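Local coordinates for protein TetR family transcriptional regulator (Mycobacterium smegmatis, PDB 5XS9) that probably binds operator DNA as a TetR-type dimer and regulates transcription of genes linked to biotin metabolism, at residues Ala81-Leu86 / Gly142-Glu147. Numbering follows the deposited sequence.
Sequences ALRDAL and GFTVDE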
loop_
_atom_site.group_PDB
_atom_site.type_symbol
_atom_site.label_atom_id
_atom_site.label_comp_id
_atom_site.label_asym_id
_atom_site.label_seq_id
_atom_site.Cartn_x
_atom_site.Cartn_y
_atom_site.Cartn_z
ATOM N N ALA A 81 -15.680 6.663 1.440
ATOM C CA ALA A 81 -16.508 5.568 0.868
ATOM C C ALA A 81 -15.605 4.511 0.321
ATOM O O ALA A 81 -15.891 3.310 0.426
ATOM C CB ALA A 81 -17.441 6.071 -0.223
ATOM N N LEU A 82 -14.467 4.929 -0.247
ATOM C CA LEU A 82 -13.539 3.970 -0.774
ATOM C C LEU A 82 -12.902 3.102 0.341
ATOM O O LEU A 82 -12.851 1.881 0.238
ATOM C CB LEU A 82 -12.473 4.687 -1.637
ATOM C CG LEU A 82 -11.309 3.816 -2.030
ATOM C CD1 LEU A 82 -11.661 2.659 -2.950
ATOM C CD2 LEU A 82 -10.249 4.669 -2.692
ATOM N N ARG A 83 -12.398 3.740 1.400
ATOM C CA ARG A 83 -11.829 2.965 2.486
ATOM C C ARG A 83 -12.854 1.965 3.094
ATOM O O ARG A 83 -12.550 0.809 3.387
ATOM C CB ARG A 83 -11.343 3.913 3.558
ATOM C CG ARG A 83 -10.986 3.190 4.865
ATOM C CD ARG A 83 -10.200 4.108 5.704
ATOM N NE ARG A 83 -10.084 3.611 7.057
ATOM C CZ ARG A 83 -10.860 3.943 8.073
ATOM N NH1 ARG A 83 -11.846 4.792 7.932
ATOM N NH2 ARG A 83 -10.634 3.414 9.267
ATOM N N ASP A 84 -14.073 2.439 3.298
ATOM C CA ASP A 84 -15.127 1.582 3.873
ATOM C C ASP A 84 -15.390 0.357 2.975
ATOM O O ASP A 84 -15.459 -0.799 3.463
ATOM C CB ASP A 84 -16.405 2.394 4.183
ATOM C CG ASP A 84 -16.281 3.244 5.519
ATOM O OD1 ASP A 84 -15.388 3.076 6.456
ATOM O OD2 ASP A 84 -17.146 4.121 5.626
ATOM N N ALA A 85 -15.413 0.556 1.667
ATOM C CA ALA A 85 -15.568 -0.592 0.775
ATOM C C ALA A 85 -14.405 -1.560 0.853
ATOM O O ALA A 85 -14.604 -2.787 0.889
ATOM C CB ALA A 85 -15.847 -0.161 -0.637
ATOM N N LEU A 86 -13.174 -1.060 0.975
ATOM C CA LEU A 86 -12.059 -1.939 1.063
ATOM C C LEU A 86 -12.080 -2.740 2.374
ATOM O O LEU A 86 -11.735 -3.929 2.412
ATOM C CB LEU A 86 -10.713 -1.184 0.973
ATOM C CG LEU A 86 -10.506 -0.311 -0.267
ATOM C CD1 LEU A 86 -9.308 0.633 -0.103
ATOM C CD2 LEU A 86 -10.418 -1.180 -1.523
ATOM N N GLY A 142 -2.320 2.780 0.725
ATOM C CA GLY A 142 -1.245 2.468 1.696
ATOM C C GLY A 142 -1.812 2.441 3.125
ATOM O O GLY A 142 -1.539 1.535 3.926
ATOM N N PHE A 143 -2.626 3.418 3.424
ATOM C CA PHE A 143 -3.250 3.516 4.759
ATOM C C PHE A 143 -4.051 2.270 5.043
ATOM O O PHE A 143 -3.875 1.642 6.074
ATOM C CB PHE A 143 -4.134 4.736 4.873
ATOM C CG PHE A 143 -4.783 4.914 6.225
ATOM C CD1 PHE A 143 -4.226 5.795 7.141
ATOM C CD2 PHE A 143 -5.874 4.175 6.583
ATOM C CE1 PHE A 143 -4.761 6.000 8.379
ATOM C CE2 PHE A 143 -6.449 4.352 7.865
ATOM C CZ PHE A 143 -5.907 5.294 8.739
ATOM N N THR A 144 -4.879 1.895 4.106
ATOM C CA THR A 144 -5.873 0.841 4.305
ATOM C C THR A 144 -5.275 -0.570 4.186
ATOM O O THR A 144 -5.683 -1.431 4.945
ATOM C CB THR A 144 -7.089 1.001 3.389
ATOM O OG1 THR A 144 -7.597 2.362 3.468
ATOM C CG2 THR A 144 -8.146 0.065 3.814
ATOM N N VAL A 145 -4.269 -0.803 3.320
ATOM C CA VAL A 145 -3.530 -2.025 3.369
ATOM C C VAL A 145 -2.899 -2.200 4.747
ATOM O O VAL A 145 -2.918 -3.294 5.298
ATOM C CB VAL A 145 -2.428 -2.095 2.245
ATOM C CG1 VAL A 145 -1.539 -3.307 2.449
ATOM C CG2 VAL A 145 -3.079 -2.140 0.845
ATOM N N ASP A 146 -2.295 -1.156 5.290
ATOM C CA ASP A 146 -1.611 -1.256 6.549
ATOM C C ASP A 146 -2.633 -1.538 7.681
ATOM O O ASP A 146 -2.437 -2.447 8.506
ATOM C CB ASP A 146 -0.889 0.042 6.807
ATOM C CG ASP A 146 -0.151 0.075 8.159
ATOM O OD1 ASP A 146 0.964 -0.382 8.238
ATOM O OD2 ASP A 146 -0.688 0.597 9.140
ATOM N N GLU A 147 -3.739 -0.802 7.663
ATOM C CA GLU A 147 -4.823 -0.947 8.678
ATOM C C GLU A 147 -5.432 -2.369 8.702
ATOM O O GLU A 147 -5.573 -3.018 9.727
ATOM C CB GLU A 147 -5.882 0.117 8.424
ATOM C CG GLU A 147 -7.112 0.051 9.319
ATOM C CD GLU A 147 -8.133 1.115 8.943
ATOM O OE1 GLU A 147 -8.266 1.508 7.754
ATOM O OE2 GLU A 147 -8.809 1.544 9.852
#
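Phe143 reaches the guanidinium of Arg83 with one ring atom, CE2, 3.8 Å from Arg83 NE. The same ring also meets Phe174 of helix 170-186 and Tyr138 of the second subunit. One residue on, Thr144 faces Arg83 with a CA-CA distance of 6.6 Å, the nearest such pair of the two segments. Its OG1 is hydrogen-bonded back to Val140 O of its own helix and touches the Arg83 aliphatic stem only by packing, 3.8 Å from Arg83 CG. Thr144 CG2, anti to the backbone N, is turned to Leu86 and lies 4.0 Å from Leu86 CB, with Leu86 CD1 scarcely farther away. At Glu147, Arg83 closes a buried salt bridge side-on: Arg83 NE binds Glu147 OE1 at 2.9 Å and Arg83 NH2 binds Glu147 OE2 at 2.7 Å. Both bonds are nearly straight and use syn lone pairs; guanidinium and carboxylate are almost coplanar, 5° apart, and the paired bonds fix the rotation of both groups. Arg83 gets there on an extended chain with CG anti to the backbone N (chi1 168°). Segments 81-86 and 142-147, whose axes run roughly parallel at 29°, thus join helices 71-87 and 129-155 inside the all-helical C-terminal domain typical of TetR-family regulators, beside the dimer interface.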